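Local coordinates for protein phospholyase (PDB 5G4J) that probably acts as a pyridoxal-phosphate-dependent phospholyase that breaks phosphoethanolamine down to acetaldehyde, ammonia and phosphate, at residues I371-S376 and N409-R414; S250-S255 and E275-G280. One frame throughout, in Å; residues are numbered along the deposited sequence.

Both contacts pair neighbouring strands of one class-III aminotransferase chain, but in different sheets and with opposite sense. Contact 2 joins strands 247-251 and 276-279 in parallel; contact 1 joins strands 368-373 and 410-413 of the other sheet, antiparallel. The centre of contact 2 lies about 8 Å, and that of contact 1 about 18 Å, from the centre of the chain, yet both are largely buried. In contact 2 an aspartate, a valine and a glutamine are set around the pyridine ring. Contact 1 packs isoleucine and leucine, with an asparagine-water-aspartate link beside them, and turns basic toward the substrate phosphate. Arg414 NH1 lies 2.7 Å from Gln254 OE1, a probable hydrogen bond, and both contacts touch the same bound cofactor-substrate compound.

Contact 1 (I371-S376 and N409-R414); sequences IDIIES and NVLKMR. With EXT ({5-hydroxy-6-methyl-4-[(E)-{[2-(phosphonooxy)ethyl]imino}methyl]pyridin-3-yl}methyl dihydrogen phosphate), chain C.
Asn409 ND2 is gripped twice: it donates to Ile373 O at 3.0 Å, nearly straight at 169°, and to a water that in turn donates to Asp372 OD2. That carbonyl oxygen lies in the amide plane, although ND2 stands above the carbonyl plane. With CG between backbone N and carbonyl carbon (chi1 71°), the amide swings alongside the neighbouring strand, while Asn409 O accepts from Ile373 N at 2.8 Å. A leucine here would probably leave the Ile373 carbonyl without this donor and the water with one mate fewer. Asp372 OD1 turns to Ser361 N and Arg363, and Asp372 CB lies 4.0 Å from Val410 CG2 on a shared face. On the other, Leu411 CD1 lies alongside Ile371 CG1 at 4.2 Å and Leu411 CG meets Ile373 CG1; branched aliphatic chains suit this face, which helix 384-396 covers. Farther on, Lys412 NZ and Arg414 NH1 donate to OAP of the bound compound and Arg414 NH2 to OAS at 2.8 Å; Lys412 CE lies above one guanidinium face, toward its rim. Strand 410-413, tied into the mixed sheet by antiparallel pairing with 368-373, and Arg414 after it thus bring two basic side chains into the substrate-phosphate pocket.

Contact 2 (S250-S255 and E275-G280); sequences SDEVQS and ELVTMG. With EXT ({5-hydroxy-6-methyl-4-[(E)-{[2-(phosphonooxy)ethyl]imino}methyl]pyridin-3-yl}methyl dihydrogen phosphate), chain C.
Ser250 and Asp251 run parallel to Val277 and Thr278, with Ser250 N donating to Leu276 O, Thr278 N to Ser250 O and, where the first strand gives way to a loop, Glu252 N to Thr278 O at 2.8 Å. On the Ser250 and Val277 side, Glu252 CG rests against Val277 CG1 at 3.5 Å. The chain then bends at chi2 (-74°), and the buried carboxylate takes the Ser250 hydroxyl on OE2 and the Ser255 hydroxyl on OE1, each from above its plane. The backbone N atoms of Gly266 and Tyr267 add further donors, which would tend to stabilise a charged glutamate here. On the other side, Thr278 OG1 comes within 3.3 Å of Asp251 CA and pairs with Asn124, which also reaches Asp251 OD2 together with His148. Extended away from the backbone N (chi1 177°), the Asp251 carboxylate brings OD2 to within 2.6 Å of the pyridine nitrogen NAJ, while OD1 receives Val253 N in an Asx turn. That turn brings Val253 beneath one face of the ring, its CG1 3.8 Å from CAN, and its CG2 packs on Gly280 N. Gln254 NE2 bridges the pyridine's hydroxyl oxygen OAO, at 2.8 Å, and the oxygen OAP of the substrate phosphate; an amide suits this because one nitrogen can serve two acceptors. Lys281 NZ, next along the chain, also hydrogen-bonds to the compound. An aspartate at the pyridine nitrogen, an aliphatic side chain against the ring and a lysine just past the adjacent strand are characteristic of the cofactor site of fold-type I pyridoxal-phosphate enzymes.

Contact 1 (I371-S376 and N409-R414)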
ATOM      1  N   ILE A 371      29.547 -10.420   2.823  1.00 19.24           N
ATOM      2  CA  ILE A 371      30.545 -11.073   3.628  1.00 19.68           C
ATOM      3  C   ILE A 371      30.321 -10.705   5.081  1.00 20.74           C
ATOM      4  O   ILE A 371      29.997  -9.545   5.432  1.00 20.88           O
ATOM      5  CB  ILE A 371      31.998 -10.684   3.224  1.00 19.80           C
ATOM      6  CG1 ILE A 371      32.150  -9.195   2.992  1.00 18.26           C
ATOM      7  CG2 ILE A 371      32.396 -11.452   1.974  1.00 23.06           C
ATOM      8  CD1 ILE A 371      33.592  -8.709   2.734  1.00 21.46           C
ATOM      9  N   ASP A 372      30.530 -11.681   5.944  1.00 19.50           N
ATOM     10  CA  ASP A 372      30.492 -11.430   7.355  1.00 22.73           C
ATOM     11  C   ASP A 372      31.851 -10.921   7.850  1.00 22.30           C
ATOM     12  O   ASP A 372      32.921 -11.351   7.401  1.00 23.01           O
ATOM     13  CB  ASP A 372      29.835 -12.584   8.152  1.00 26.59           C
ATOM     14  CG  ASP A 372      30.558 -13.865   8.090  1.00 27.37           C
ATOM     15  OD1 ASP A 372      30.454 -14.581   7.090  1.00 28.45           O
ATOM     16  OD2 ASP A 372      31.054 -14.249   9.134  1.00 31.69           O
ATOM     17  N   ILE A 373      31.779  -9.880   8.644  1.00 21.82           N
ATOM     18  CA  ILE A 373      32.968  -9.131   9.133  1.00 21.37           C
ATOM     19  C   ILE A 373      33.182  -9.540  10.601  1.00 24.63           C
ATOM     20  O   ILE A 373      32.232  -9.469  11.470  1.00 22.48           O
ATOM     21  CB  ILE A 373      32.773  -7.616   9.016  1.00 22.18           C
ATOM     22  CG1 ILE A 373      32.485  -7.206   7.567  1.00 20.83           C
ATOM     23  CG2 ILE A 373      33.982  -6.861   9.543  1.00 22.57           C
ATOM     24  CD1 ILE A 373      33.466  -7.674   6.503  1.00 21.64           C
ATOM     25  N   ILE A 374      34.411 -10.015  10.873  1.00 24.16           N
ATOM     26  CA  ILE A 374      34.737 -10.622  12.154  1.00 25.78           C
ATOM     27  C   ILE A 374      36.059 -10.025  12.719  1.00 24.97           C
ATOM     28  O   ILE A 374      36.798  -9.320  12.045  1.00 21.72           O
ATOM     29  CB  ILE A 374      34.909 -12.145  12.049  1.00 24.83           C
ATOM     30  CG1 ILE A 374      35.930 -12.520  10.966  1.00 27.54           C
ATOM     31  CG2 ILE A 374      33.561 -12.809  11.792  1.00 26.96           C
ATOM     32  CD1 ILE A 374      36.263 -13.992  10.946  1.00 31.17           C
ATOM     33  N   GLU A 375      36.265 -10.280  14.007  1.00 29.45           N
ATOM     34  CA  GLU A 375      37.536  -9.886  14.688  1.00 30.20           C
ATOM     35  C   GLU A 375      38.609 -10.792  14.143  1.00 28.37           C
ATOM     36  O   GLU A 375      38.310 -11.925  13.752  1.00 29.29           O
ATOM     37  CB  GLU A 375      37.451 -10.030  16.249  1.00 32.07           C
ATOM     38  CG  GLU A 375      36.335  -9.221  16.951  1.00 31.83           C
ATOM     39  CD  GLU A 375      36.495  -7.720  16.821  1.00 36.28           C
ATOM     40  OE1 GLU A 375      37.536  -7.231  16.313  1.00 40.92           O
ATOM     41  OE2 GLU A 375      35.561  -7.003  17.198  1.00 34.34           O
ATOM     42  N   SER A 376      39.832 -10.240  14.056  1.00 32.30           N
ATOM     43  CA  SER A 376      40.980 -10.960  13.512  1.00 34.78           C
ATOM     44  C   SER A 376      41.830 -11.605  14.611  1.00 41.77           C
ATOM     45  O   SER A 376      42.844 -12.222  14.313  1.00 43.73           O
ATOM     46  CB  SER A 376      41.840 -10.030  12.693  1.00 33.10           C
ATOM     47  OG  SER A 376      42.174  -8.860  13.413  1.00 33.46           O
ATOM     48  N   ASN A 409      26.801  -7.347  11.244  1.00 21.77           N
ATOM     49  CA  ASN A 409      28.154  -7.510  10.722  1.00 22.61           C
ATOM     50  C   ASN A 409      28.241  -8.131   9.345  1.00 21.31           C
ATOM     51  O   ASN A 409      29.353  -8.511   8.933  1.00 22.38           O
ATOM     52  CB  ASN A 409      28.954  -8.381  11.673  1.00 21.68           C
ATOM     53  CG  ASN A 409      28.544  -9.823  11.662  1.00 22.32           C
ATOM     54  OD1 ASN A 409      27.386 -10.146  11.752  1.00 23.34           O
ATOM     55  ND2 ASN A 409      29.515 -10.718  11.569  1.00 25.70           N
ATOM     56  N   VAL A 410      27.138  -8.190   8.577  1.00 20.87           N
ATOM     57  CA  VAL A 410      27.196  -8.752   7.226  1.00 18.26           C
ATOM     58  C   VAL A 410      27.079  -7.616   6.249  1.00 20.73           C
ATOM     59  O   VAL A 410      26.051  -6.956   6.158  1.00 18.38           O
ATOM     60  CB  VAL A 410      26.154  -9.790   6.979  1.00 19.33           C
ATOM     61  CG1 VAL A 410      26.218 -10.316   5.538  1.00 21.69           C
ATOM     62  CG2 VAL A 410      26.238 -10.901   7.983  1.00 21.92           C
ATOM     63  N   LEU A 411      28.169  -7.306   5.556  1.00 20.88           N
ATOM     64  CA  LEU A 411      28.051  -6.279   4.501  1.00 26.95           C
ATOM     65  C   LEU A 411      27.047  -6.714   3.455  1.00 33.85           C
ATOM     66  O   LEU A 411      27.024  -7.909   3.105  1.00 33.67           O
ATOM     67  CB  LEU A 411      29.352  -6.102   3.835  1.00 28.35           C
ATOM     68  CG  LEU A 411      30.359  -5.297   4.584  1.00 23.94           C
ATOM     69  CD1 LEU A 411      31.590  -5.123   3.724  1.00 26.90           C
ATOM     70  CD2 LEU A 411      29.960  -3.912   5.138  1.00 29.05           C
ATOM     71  N   LYS A 412      26.165  -5.798   3.019  1.00 29.17           N
ATOM     72  CA  LYS A 412      25.103  -6.114   2.072  1.00 29.07           C
ATOM     73  C   LYS A 412      25.335  -5.245   0.795  1.00 34.34           C
ATOM     74  O   LYS A 412      25.248  -4.009   0.862  1.00 31.28           O
ATOM     75  CB  LYS A 412      23.730  -5.776   2.664  1.00 31.49           C
ATOM     76  CG  LYS A 412      22.571  -5.492   1.666  1.00 38.01           C
ATOM     77  CD  LYS A 412      21.192  -5.834   2.223  1.00 39.01           C
ATOM     78  CE  LYS A 412      20.187  -4.754   2.472  1.00 40.02           C
ATOM     79  NZ  LYS A 412      18.825  -5.390   2.800  1.00 33.57           N
ATOM     80  N   MET A 413      25.574  -5.910  -0.357  1.00 27.65           N
ATOM     81  CA  MET A 413      25.805  -5.267  -1.643  1.00 22.62           C
ATOM     82  C   MET A 413      24.768  -5.804  -2.595  1.00 20.31           C
ATOM     83  O   MET A 413      24.576  -7.018  -2.668  1.00 14.21           O
ATOM     84  CB  MET A 413      27.195  -5.580  -2.041  1.00 27.34           C
ATOM     85  CG  MET A 413      28.052  -5.040  -0.861  1.00 32.06           C
ATOM     86  SD  MET A 413      29.785  -5.465  -1.021  1.00 36.23           S
ATOM     87  CE  MET A 413      29.877  -7.110  -0.290  1.00 31.81           C
ATOM     88  N   ARG A 414      24.026  -4.869  -3.182  1.00 17.55           N
ATOM     89  CA  ARG A 414      22.743  -5.197  -3.849  1.00 18.94           C
ATOM     90  C   ARG A 414      22.452  -4.086  -4.794  1.00 17.72           C
ATOM     91  O   ARG A 414      21.483  -3.354  -4.592  1.00 17.69           O
ATOM     92  CB  ARG A 414      21.655  -5.377  -2.816  1.00 20.02           C
ATOM     93  CG  ARG A 414      20.291  -5.858  -3.326  1.00 19.67           C
ATOM     94  CD  ARG A 414      19.210  -5.559  -2.267  1.00 21.87           C
ATOM     95  NE  ARG A 414      19.191  -4.178  -1.887  1.00 19.22           N
ATOM     96  CZ  ARG A 414      18.401  -3.679  -0.931  1.00 27.44           C
ATOM     97  NH1 ARG A 414      17.468  -4.442  -0.333  1.00 24.99           N
ATOM     98  NH2 ARG A 414      18.507  -2.395  -0.577  1.00 26.23           N
TER
HETATM   99  CAA EXT C1441      10.494  -5.526   2.779  1.00 22.56           C
HETATM  100  CAB EXT C1441      10.984  -4.208   2.990  1.00 25.59           C
HETATM  101  PAC EXT C1441       7.443  -2.428   1.547  1.00 21.18           P
HETATM  102  OAD EXT C1441       8.338  -1.670   2.504  1.00 19.00           O
HETATM  103  OAE EXT C1441       7.275  -2.021   0.198  1.00 23.70           O
HETATM  104  OAF EXT C1441       6.053  -2.385   2.125  1.00 18.12           O
HETATM  105  OAG EXT C1441       7.953  -3.860   1.530  1.00 19.91           O
HETATM  106  CAH EXT C1441       8.061  -4.778   2.665  1.00 20.47           C
HETATM  107  CAI EXT C1441       9.083  -5.785   2.627  1.00 20.56           C
HETATM  108  NAJ EXT C1441       9.511  -8.212   2.474  1.00 18.25           N
HETATM  109  CAK EXT C1441       8.672  -7.143   2.513  1.00 18.43           C
HETATM  110  CAL EXT C1441      10.855  -7.975   2.621  1.00 19.10           C
HETATM  111  CAM EXT C1441      11.729  -9.111   2.626  1.00 21.56           C
HETATM  112  CAN EXT C1441      11.349  -6.664   2.795  1.00 21.59           C
HETATM  113  OAO EXT C1441      12.708  -6.489   2.966  1.00 18.81           O
HETATM  114  OAP EXT C1441      16.389  -4.066   2.072  1.00 33.63           O
HETATM  115  PAQ EXT C1441      16.151  -2.528   2.291  1.00 32.38           P
HETATM  116  OAR EXT C1441      17.008  -2.046   3.509  1.00 37.75           O
HETATM  117  OAS EXT C1441      16.462  -1.625   1.094  1.00 31.23           O
HETATM  118  OAT EXT C1441      14.535  -2.413   2.767  1.00 36.89           O
HETATM  119  CAU EXT C1441      14.103  -2.534   4.111  1.00 39.76           C
HETATM  120  CAV EXT C1441      12.576  -2.609   3.986  1.00 37.79           C
HETATM  121  NAW EXT C1441      12.202  -3.963   3.444  1.00 28.31           N
HETATM  122  O   HOH W   1      29.832 -13.729  11.622  1.00 31.64           O

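Contact 2 (S250-S255 and E275-G280)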
ATOM      1  N   SER A 250       6.666 -17.546  -0.783  1.00 12.16           N
ATOM      2  CA  SER A 250       7.997 -16.972  -1.058  1.00 12.99           C
ATOM      3  C   SER A 250       7.848 -15.477  -1.195  1.00 13.40           C
ATOM      4  O   SER A 250       7.172 -14.983  -2.155  1.00 15.16           O
ATOM      5  CB  SER A 250       8.601 -17.532  -2.310  1.00 13.88           C
ATOM      6  OG  SER A 250       9.923 -16.976  -2.439  1.00 14.14           O
ATOM      7  N   ASP A 251       8.499 -14.759  -0.279  1.00 13.03           N
ATOM      8  CA  ASP A 251       8.581 -13.289  -0.299  1.00 13.26           C
ATOM      9  C   ASP A 251       9.792 -12.958  -1.175  1.00 13.79           C
ATOM     10  O   ASP A 251      10.903 -13.172  -0.787  1.00 14.21           O
ATOM     11  CB  ASP A 251       8.754 -12.781   1.117  1.00 13.44           C
ATOM     12  CG  ASP A 251       8.914 -11.267   1.194  1.00 13.80           C
ATOM     13  OD1 ASP A 251       9.246 -10.623   0.179  1.00 16.12           O
ATOM     14  OD2 ASP A 251       8.678 -10.708   2.304  1.00 13.83           O
ATOM     15  N   GLU A 252       9.500 -12.458  -2.353  1.00 12.97           N
ATOM     16  CA  GLU A 252      10.466 -12.107  -3.377  1.00 14.10           C
ATOM     17  C   GLU A 252      10.877 -10.655  -3.427  1.00 15.36           C
ATOM     18  O   GLU A 252      11.527 -10.231  -4.396  1.00 16.16           O
ATOM     19  CB  GLU A 252       9.932 -12.549  -4.761  1.00 13.06           C
ATOM     20  CG  GLU A 252       9.803 -14.012  -4.882  1.00 13.14           C
ATOM     21  CD  GLU A 252      11.112 -14.812  -5.030  1.00 14.17           C
ATOM     22  OE1 GLU A 252      12.173 -14.233  -5.425  1.00 14.56           O
ATOM     23  OE2 GLU A 252      11.108 -16.029  -4.693  1.00 14.11           O
ATOM     24  N   VAL A 253      10.597  -9.890  -2.374  1.00 14.79           N
ATOM     25  CA  VAL A 253      10.890  -8.469  -2.392  1.00 16.90           C
ATOM     26  C   VAL A 253      12.420  -8.248  -2.510  1.00 16.84           C
ATOM     27  O   VAL A 253      12.867  -7.333  -3.181  1.00 18.13           O
ATOM     28  CB  VAL A 253      10.300  -7.777  -1.162  1.00 17.70           C
ATOM     29  CG1 VAL A 253      10.840  -6.429  -0.989  1.00 18.79           C
ATOM     30  CG2 VAL A 253       8.778  -7.749  -1.242  1.00 19.23           C
ATOM     31  N   GLN A 254      13.220  -9.100  -1.886  1.00 15.44           N
ATOM     32  CA  GLN A 254      14.673  -9.015  -1.964  1.00 16.60           C
ATOM     33  C   GLN A 254      15.270  -9.913  -3.066  1.00 16.32           C
ATOM     34  O   GLN A 254      16.357  -9.536  -3.609  1.00 18.77           O
ATOM     35  CB  GLN A 254      15.342  -9.457  -0.638  1.00 18.27           C
ATOM     36  CG  GLN A 254      14.978  -8.601   0.533  1.00 19.64           C
ATOM     37  CD  GLN A 254      15.539  -7.223   0.480  1.00 22.48           C
ATOM     38  OE1 GLN A 254      16.518  -6.971  -0.189  1.00 23.55           O
ATOM     39  NE2 GLN A 254      14.879  -6.283   1.149  1.00 21.60           N
ATOM     40  N   SER A 255      14.676 -11.065  -3.379  1.00 14.57           N
ATOM     41  CA  SER A 255      15.349 -12.041  -4.230  1.00 14.12           C
ATOM     42  C   SER A 255      14.795 -12.038  -5.667  1.00 15.64           C
ATOM     43  O   SER A 255      15.224 -12.799  -6.473  1.00 15.75           O
ATOM     44  CB  SER A 255      15.251 -13.425  -3.575  1.00 15.29           C
ATOM     45  OG  SER A 255      13.904 -13.840  -3.494  1.00 15.67           O
ATOM     46  N   GLU A 275       2.687 -21.849  -3.172  1.00 13.76           N
ATOM     47  CA  GLU A 275       1.351 -21.538  -3.586  1.00 14.63           C
ATOM     48  C   GLU A 275       1.107 -20.002  -3.783  1.00 14.68           C
ATOM     49  O   GLU A 275       0.198 -19.637  -4.516  1.00 13.81           O
ATOM     50  CB  GLU A 275       0.313 -22.021  -2.547  1.00 15.86           C
ATOM     51  CG  GLU A 275       0.238 -23.545  -2.475  1.00 17.09           C
ATOM     52  CD  GLU A 275       1.125 -24.124  -1.426  1.00 18.84           C
ATOM     53  OE1 GLU A 275       2.131 -23.533  -0.989  1.00 17.11           O
ATOM     54  OE2 GLU A 275       0.852 -25.287  -1.027  1.00 22.15           O
ATOM     55  N   LEU A 276       1.955 -19.200  -3.104  1.00 13.02           N
ATOM     56  CA  LEU A 276       1.864 -17.749  -3.009  1.00 12.62           C
ATOM     57  C   LEU A 276       3.230 -17.177  -3.158  1.00 12.45           C
ATOM     58  O   LEU A 276       4.193 -17.595  -2.496  1.00 14.55           O
ATOM     59  CB  LEU A 276       1.275 -17.363  -1.698  1.00 15.15           C
ATOM     60  CG  LEU A 276      -0.239 -17.683  -1.508  1.00 15.41           C
ATOM     61  CD1 LEU A 276      -0.585 -17.808  -0.033  1.00 16.63           C
ATOM     62  CD2 LEU A 276      -1.125 -16.637  -2.100  1.00 17.25           C
ATOM     63  N   VAL A 277       3.348 -16.167  -4.029  1.00 11.83           N
ATOM     64  CA  VAL A 277       4.612 -15.441  -4.238  1.00 12.57           C
ATOM     65  C   VAL A 277       4.285 -13.960  -4.116  1.00 12.62           C
ATOM     66  O   VAL A 277       3.408 -13.441  -4.796  1.00 14.52           O
ATOM     67  CB  VAL A 277       5.225 -15.720  -5.620  1.00 13.39           C
ATOM     68  CG1 VAL A 277       6.543 -14.991  -5.771  1.00 13.34           C
ATOM     69  CG2 VAL A 277       5.422 -17.217  -5.739  1.00 14.61           C
ATOM     70  N   THR A 278       5.021 -13.254  -3.261  1.00 12.54           N
ATOM     71  CA  THR A 278       4.807 -11.829  -3.093  1.00 12.24           C
ATOM     72  C   THR A 278       6.042 -11.040  -3.594  1.00 12.97           C
ATOM     73  O   THR A 278       7.166 -11.563  -3.674  1.00 14.71           O
ATOM     74  CB  THR A 278       4.552 -11.514  -1.642  1.00 12.71           C
ATOM     75  OG1 THR A 278       5.666 -11.887  -0.840  1.00 12.01           O
ATOM     76  CG2 THR A 278       3.302 -12.210  -1.100  1.00 13.54           C
ATOM     77  N   MET A 279       5.830  -9.782  -3.934  1.00 13.97           N
ATOM     78  CA  MET A 279       6.828  -8.970  -4.585  1.00 14.81           C
ATOM     79  C   MET A 279       6.488  -7.522  -4.365  1.00 15.20           C
ATOM     80  O   MET A 279       5.381  -7.163  -4.049  1.00 13.69           O
ATOM     81  CB  MET A 279       6.941  -9.338  -6.082  1.00 17.64           C
ATOM     82  CG  MET A 279       5.754  -9.132  -6.868  1.00 19.30           C
ATOM     83  SD  MET A 279       5.861 -10.074  -8.459  1.00 21.74           S
ATOM     84  CE  MET A 279       5.726 -11.686  -7.919  1.00 21.07           C
ATOM     85  N   GLY A 280       7.466  -6.679  -4.572  1.00 16.22           N
ATOM     86  CA  GLY A 280       7.279  -5.245  -4.320  1.00 19.40           C
ATOM     87  C   GLY A 280       8.502  -4.585  -4.999  1.00 25.26           C
ATOM     88  O   GLY A 280       8.672  -4.710  -6.199  1.00 22.96           O
TER
HETATM   89  CAA EXT C1441      10.494  -5.526   2.779  1.00 22.56           C
HETATM   90  CAB EXT C1441      10.984  -4.208   2.990  1.00 25.59           C
HETATM   91  PAC EXT C1441       7.443  -2.428   1.547  1.00 21.18           P
HETATM   92  OAD EXT C1441       8.338  -1.670   2.504  1.00 19.00           O
HETATM   93  OAE EXT C1441       7.275  -2.021   0.198  1.00 23.70           O
HETATM   94  OAF EXT C1441       6.053  -2.385   2.125  1.00 18.12           O
HETATM   95  OAG EXT C1441       7.953  -3.860   1.530  1.00 19.91           O
HETATM   96  CAH EXT C1441       8.061  -4.778   2.665  1.00 20.47           C
HETATM   97  CAI EXT C1441       9.083  -5.785   2.627  1.00 20.56           C
HETATM   98  NAJ EXT C1441       9.511  -8.212   2.474  1.00 18.25           N
HETATM   99  CAK EXT C1441       8.672  -7.143   2.513  1.00 18.43           C
HETATM  100  CAL EXT C1441      10.855  -7.975   2.621  1.00 19.10           C
HETATM  101  CAM EXT C1441      11.729  -9.111   2.626  1.00 21.56           C
HETATM  102  CAN EXT C1441      11.349  -6.664   2.795  1.00 21.59           C
HETATM  103  OAO EXT C1441      12.708  -6.489   2.966  1.00 18.81           O
HETATM  104  OAP EXT C1441      16.389  -4.066   2.072  1.00 33.63           O
HETATM  105  PAQ EXT C1441      16.151  -2.528   2.291  1.00 32.38           P
HETATM  106  OAR EXT C1441      17.008  -2.046   3.509  1.00 37.75           O
HETATM  107  OAS EXT C1441      16.462  -1.625   1.094  1.00 31.23           O
HETATM  108  OAT EXT C1441      14.535  -2.413   2.767  1.00 36.89           O
HETATM  109  CAU EXT C1441      14.103  -2.534   4.111  1.00 39.76           C
HETATM  110  CAV EXT C1441      12.576  -2.609   3.986  1.00 37.79           C
HETATM  111  NAW EXT C1441      12.202  -3.963   3.444  1.00 28.31           N
HETATM  112  O   HOH W   2      10.010  -8.144  -5.786  1.00 23.46           O